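Long-range contact in transcriptional regulator, LacI family (PDB 2RGY), which probably regulates transcription, as LacI-family repressors do, in response to a small effector, perhaps a sugar, bound between the two lobes of its periplasmic-binding-protein-like domain: residues Arg114-His128 against Phe270-Arg282. Sequence-based numbering, arbitrary orientation.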
loop_
_atom_site.group_PDB
_atom_site.type_symbol
_atom_site.label_atom_id
_atom_site.label_comp_id
_atom_site.label_asym_id
_atom_site.label_seq_id
_atom_site.Cartn_x
_atom_site.Cartn_y
_atom_site.Cartn_z
ATOM N N ARG A 114 -22.553 -10.116 -7.562
ATOM C CA ARG A 114 -22.123 -11.492 -7.376
ATOM C C ARG A 114 -21.095 -11.567 -6.245
ATOM O O ARG A 114 -21.043 -12.544 -5.499
ATOM C CB ARG A 114 -21.517 -12.018 -8.678
ATOM C CG ARG A 114 -20.810 -13.344 -8.563
ATOM C CD ARG A 114 -21.742 -14.485 -8.245
ATOM N NE ARG A 114 -21.021 -15.746 -8.350
ATOM C CZ ARG A 114 -21.557 -16.943 -8.135
ATOM N NH1 ARG A 114 -22.839 -17.046 -7.799
ATOM N NH2 ARG A 114 -20.807 -18.038 -8.257
ATOM N N GLY A 115 -20.273 -10.530 -6.137
ATOM C CA GLY A 115 -19.267 -10.494 -5.089
ATOM C C GLY A 115 -19.909 -10.498 -3.713
ATOM O O GLY A 115 -19.504 -11.264 -2.843
ATOM N N GLY A 116 -20.911 -9.646 -3.515
ATOM C CA GLY A 116 -21.586 -9.594 -2.230
ATOM C C GLY A 116 -22.296 -10.909 -1.952
ATOM O O GLY A 116 -22.301 -11.406 -0.827
ATOM N N GLU A 117 -22.887 -11.480 -2.995
ATOM C CA GLU A 117 -23.602 -12.744 -2.892
ATOM C C GLU A 117 -22.685 -13.833 -2.335
ATOM O O GLU A 117 -23.058 -14.546 -1.406
ATOM C CB GLU A 117 -24.128 -13.129 -4.274
ATOM C CG GLU A 117 -24.831 -14.456 -4.363
ATOM C CD GLU A 117 -25.324 -14.724 -5.771
ATOM O OE1 GLU A 117 -24.810 -15.671 -6.420
ATOM O OE2 GLU A 117 -26.217 -13.972 -6.230
ATOM N N LEU A 118 -21.478 -13.936 -2.891
ATOM C CA LEU A 118 -20.500 -14.936 -2.457
ATOM C C LEU A 118 -20.067 -14.732 -0.999
ATOM O O LEU A 118 -19.820 -15.696 -0.281
ATOM C CB LEU A 118 -19.266 -14.902 -3.369
ATOM C CG LEU A 118 -19.441 -15.392 -4.811
ATOM C CD1 LEU A 118 -18.151 -15.210 -5.587
ATOM C CD2 LEU A 118 -19.834 -16.851 -4.814
ATOM N N ALA A 119 -19.972 -13.481 -0.571
ATOM C CA ALA A 119 -19.580 -13.180 0.794
ATOM C C ALA A 119 -20.641 -13.721 1.742
ATOM O O ALA A 119 -20.328 -14.369 2.740
ATOM C CB ALA A 119 -19.436 -11.679 0.979
ATOM N N ALA A 120 -21.900 -13.451 1.424
ATOM C CA ALA A 120 -22.993 -13.923 2.253
ATOM C C ALA A 120 -23.048 -15.448 2.261
ATOM O O ALA A 120 -23.185 -16.056 3.317
ATOM C CB ALA A 120 -24.318 -13.352 1.756
ATOM N N ALA A 121 -22.936 -16.064 1.088
ATOM C CA ALA A 121 -22.998 -17.518 0.979
ATOM C C ALA A 121 -21.890 -18.205 1.753
ATOM O O ALA A 121 -22.098 -19.277 2.320
ATOM C CB ALA A 121 -22.946 -17.939 -0.481
ATOM N N THR A 122 -20.706 -17.601 1.764
ATOM C CA THR A 122 -19.591 -18.180 2.494
ATOM C C THR A 122 -19.988 -18.253 3.967
ATOM O O THR A 122 -19.910 -19.311 4.591
ATOM C CB THR A 122 -18.304 -17.325 2.367
ATOM O OG1 THR A 122 -17.980 -17.132 0.987
ATOM C CG2 THR A 122 -17.141 -18.025 3.050
ATOM N N LEU A 123 -20.437 -17.130 4.514
ATOM C CA LEU A 123 -20.842 -17.076 5.912
ATOM C C LEU A 123 -22.019 -18.002 6.218
ATOM O O LEU A 123 -21.981 -18.784 7.164
ATOM C CB LEU A 123 -21.207 -15.642 6.299
ATOM C CG LEU A 123 -20.033 -14.655 6.274
ATOM C CD1 LEU A 123 -20.519 -13.238 6.565
ATOM C CD2 LEU A 123 -18.986 -15.090 7.292
ATOM N N ILE A 124 -23.067 -17.913 5.416
ATOM C CA ILE A 124 -24.227 -18.741 5.657
ATOM C C ILE A 124 -23.919 -20.227 5.546
ATOM O O ILE A 124 -24.401 -21.015 6.348
ATOM C CB ILE A 124 -25.379 -18.361 4.715
ATOM C CG1 ILE A 124 -25.950 -17.004 5.152
ATOM C CG2 ILE A 124 -26.478 -19.430 4.770
ATOM C CD1 ILE A 124 -26.758 -16.305 4.093
ATOM N N GLU A 125 -23.096 -20.606 4.577
ATOM C CA GLU A 125 -22.746 -22.008 4.397
ATOM C C GLU A 125 -21.956 -22.544 5.585
ATOM O O GLU A 125 -21.890 -23.757 5.804
ATOM C CB GLU A 125 -21.956 -22.190 3.101
ATOM C CG GLU A 125 -22.820 -21.962 1.854
ATOM C CD GLU A 125 -22.050 -22.105 0.558
ATOM O OE1 GLU A 125 -20.807 -22.240 0.608
ATOM O OE2 GLU A 125 -22.686 -22.076 -0.521
ATOM N N HIS A 126 -21.361 -21.637 6.355
ATOM C CA HIS A 126 -20.596 -22.041 7.520
ATOM C C HIS A 126 -21.456 -22.010 8.780
ATOM O O HIS A 126 -20.941 -21.969 9.896
ATOM C CB HIS A 126 -19.351 -21.158 7.661
ATOM C CG HIS A 126 -18.239 -21.560 6.744
ATOM N ND1 HIS A 126 -17.281 -22.485 7.100
ATOM C CD2 HIS A 126 -17.983 -21.229 5.458
ATOM C CE1 HIS A 126 -16.484 -22.709 6.071
ATOM N NE2 HIS A 126 -16.889 -21.960 5.061
ATOM N N GLY A 127 -22.772 -22.031 8.584
ATOM C CA GLY A 127 -23.693 -22.048 9.704
ATOM C C GLY A 127 -24.029 -20.744 10.405
ATOM O O GLY A 127 -24.785 -20.748 11.368
ATOM N N HIS A 128 -23.489 -19.625 9.944
ATOM C CA HIS A 128 -23.786 -18.351 10.590
ATOM C C HIS A 128 -25.170 -17.814 10.186
ATOM O O HIS A 128 -25.488 -17.737 9.000
ATOM C CB HIS A 128 -22.687 -17.345 10.241
ATOM C CG HIS A 128 -21.319 -17.792 10.658
ATOM N ND1 HIS A 128 -20.841 -17.633 11.943
ATOM C CD2 HIS A 128 -20.350 -18.450 9.979
ATOM C CE1 HIS A 128 -19.641 -18.175 12.033
ATOM N NE2 HIS A 128 -19.319 -18.680 10.857
ATOM N N PHE A 270 -14.747 -11.304 -16.128
ATOM C CA PHE A 270 -13.859 -12.131 -15.332
ATOM C C PHE A 270 -14.637 -12.643 -14.145
ATOM O O PHE A 270 -15.519 -11.958 -13.624
ATOM C CB PHE A 270 -12.631 -11.344 -14.904
ATOM C CG PHE A 270 -11.846 -10.823 -16.063
ATOM C CD1 PHE A 270 -12.000 -9.503 -16.484
ATOM C CD2 PHE A 270 -11.017 -11.679 -16.795
ATOM C CE1 PHE A 270 -11.340 -9.033 -17.624
ATOM C CE2 PHE A 270 -10.346 -11.225 -17.946
ATOM C CZ PHE A 270 -10.509 -9.898 -18.363
ATOM N N PRO A 271 -14.344 -13.874 -13.716
ATOM C CA PRO A 271 -15.106 -14.368 -12.578
ATOM C C PRO A 271 -14.631 -13.860 -11.228
ATOM O O PRO A 271 -13.468 -13.500 -11.039
ATOM C CB PRO A 271 -14.981 -15.887 -12.722
ATOM C CG PRO A 271 -13.599 -16.049 -13.251
ATOM C CD PRO A 271 -13.501 -14.937 -14.297
ATOM N N VAL A 272 -15.576 -13.799 -10.306
ATOM C CA VAL A 272 -15.292 -13.395 -8.949
ATOM C C VAL A 272 -15.392 -14.715 -8.183
ATOM O O VAL A 272 -16.286 -15.530 -8.434
ATOM C CB VAL A 272 -16.338 -12.391 -8.448
ATOM C CG1 VAL A 272 -17.700 -13.034 -8.475
ATOM C CG2 VAL A 272 -15.999 -11.929 -7.045
ATOM N N THR A 273 -14.451 -14.943 -7.283
ATOM C CA THR A 273 -14.433 -16.163 -6.493
ATOM C C THR A 273 -14.103 -15.796 -5.053
ATOM O O THR A 273 -13.912 -14.618 -4.731
ATOM C CB THR A 273 -13.354 -17.129 -6.995
ATOM O OG1 THR A 273 -12.089 -16.455 -7.002
ATOM C CG2 THR A 273 -13.680 -17.616 -8.413
ATOM N N VAL A 274 -14.049 -16.797 -4.185
ATOM C CA VAL A 274 -13.719 -16.544 -2.792
ATOM C C VAL A 274 -12.398 -17.197 -2.442
ATOM O O VAL A 274 -12.194 -18.385 -2.687
ATOM C CB VAL A 274 -14.802 -17.071 -1.845
ATOM C CG1 VAL A 274 -14.343 -16.940 -0.413
ATOM C CG2 VAL A 274 -16.076 -16.278 -2.039
ATOM N N SER A 275 -11.490 -16.407 -1.886
ATOM C CA SER A 275 -10.197 -16.925 -1.488
ATOM C C SER A 275 -10.318 -17.376 -0.041
ATOM O O SER A 275 -10.248 -16.569 0.880
ATOM C CB SER A 275 -9.131 -15.842 -1.638
ATOM O OG SER A 275 -9.060 -15.426 -2.990
HETATM N N MSE A 276 -10.529 -18.673 0.146
HETATM C CA MSE A 276 -10.687 -19.236 1.478
HETATM C C MSE A 276 -9.364 -19.320 2.214
HETATM O O MSE A 276 -8.427 -19.971 1.751
HETATM C CB MSE A 276 -11.303 -20.641 1.402
HETATM C CG MSE A 276 -12.806 -20.692 1.152
HETATM SE SE MSE A 276 -13.842 -20.002 2.487
HETATM C CE MSE A 276 -13.125 -20.741 3.922
ATOM N N ARG A 277 -9.290 -18.658 3.360
ATOM C CA ARG A 277 -8.070 -18.692 4.154
ATOM C C ARG A 277 -8.413 -19.174 5.550
ATOM O O ARG A 277 -9.055 -20.215 5.682
ATOM C CB ARG A 277 -7.393 -17.316 4.148
ATOM C CG ARG A 277 -7.015 -16.885 2.724
ATOM C CD ARG A 277 -5.778 -16.006 2.685
ATOM N NE ARG A 277 -5.358 -15.684 1.319
ATOM C CZ ARG A 277 -5.981 -14.822 0.522
ATOM N NH1 ARG A 277 -7.064 -14.183 0.945
ATOM N NH2 ARG A 277 -5.515 -14.590 -0.697
ATOM N N ALA A 278 -8.047 -18.432 6.591
ATOM C CA ALA A 278 -8.327 -18.912 7.938
ATOM C C ALA A 278 -9.218 -18.066 8.835
ATOM O O ALA A 278 -9.358 -18.371 10.021
ATOM C CB ALA A 278 -7.005 -19.190 8.651
ATOM N N SER A 279 -9.835 -17.021 8.298
ATOM C CA SER A 279 -10.670 -16.162 9.131
ATOM C C SER A 279 -12.134 -16.580 9.204
ATOM O O SER A 279 -12.906 -15.996 9.953
ATOM C CB SER A 279 -10.586 -14.713 8.655
ATOM O OG SER A 279 -11.062 -14.620 7.336
ATOM N N VAL A 280 -12.521 -17.579 8.420
ATOM C CA VAL A 280 -13.899 -18.065 8.453
ATOM C C VAL A 280 -13.941 -19.544 8.861
ATOM O O VAL A 280 -13.245 -20.376 8.279
ATOM C CB VAL A 280 -14.603 -17.898 7.079
ATOM C CG1 VAL A 280 -16.034 -18.447 7.150
ATOM C CG2 VAL A 280 -14.630 -16.430 6.687
ATOM N N ALA A 281 -14.751 -19.856 9.869
ATOM C CA ALA A 281 -14.898 -21.224 10.360
ATOM C C ALA A 281 -16.366 -21.488 10.694
ATOM O O ALA A 281 -17.180 -20.572 10.693
ATOM C CB ALA A 281 -14.027 -21.433 11.601
ATOM N N ARG A 282 -16.709 -22.739 10.979
ATOM C CA ARG A 282 -18.091 -23.083 11.300
ATOM C C ARG A 282 -18.518 -22.539 12.669
ATOM O O ARG A 282 -17.681 -22.546 13.595
ATOM C CB ARG A 282 -18.255 -24.603 11.258
ATOM C CG ARG A 282 -19.652 -25.101 11.568
ATOM C CD ARG A 282 -20.090 -26.129 10.539
ATOM N NE ARG A 282 -21.299 -25.669 9.868
ATOM C CZ ARG A 282 -21.428 -25.560 8.553
ATOM N NH1 ARG A 282 -20.422 -25.889 7.743
ATOM N NH2 ARG A 282 -22.561 -25.101 8.051
#
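Arg-282, the last modelled residue, folds its guanidinium back over the C-terminal end of helix 112-125, where NH2 donates to Glu-125 O at 2.7 Å. The bond is bent, and the donor stands above the carbonyl plane. Kinks at chi2 and chi3 turn the chain so that one guanidinium face lies on the peptide carbon of His-126. This helix end is closed by a Schellman motif with Gly-127 at positive phi: His-128 N reaches Leu-123 O and Gly-127 N reaches Ile-124 O. Just beyond it, His-128 NE2 donates to Ala-281 O at 2.9 Å, nearly in its ring plane. ND1 of the same ring bonds to Thr-191 OG1, so both ring nitrogens are engaged; Ala-281 O also bonds to Ser-220 OG. The His-126 ring takes Val-280 CG1 over one face, a CH-pi contact 3.9 Å from the centroid, while the selenomethionine Met-276 brings SE to 3.9 Å from Thr-122 CG2. A chi1 of -56° sets Thr-122 OG1 beside the backbone N, where it bonds back to Leu-118 O, and turns CG2 anti to that N, to meet the selenium. Farther toward the helix start, Leu-118 spans two valines: CB packs on Val-274 CG2 at 3.7 Å, and CD1 meets Val-272 CG1 tip to tip at 3.6 Å. Helix 112-125 lies over a face of the mixed sheet, near its outermost strand 273-275, and also touches Ile-222 of strand 220-223; this belongs to the C-terminal lobe of the two-lobed LacI-type, periplasmic-binding-protein-like fold.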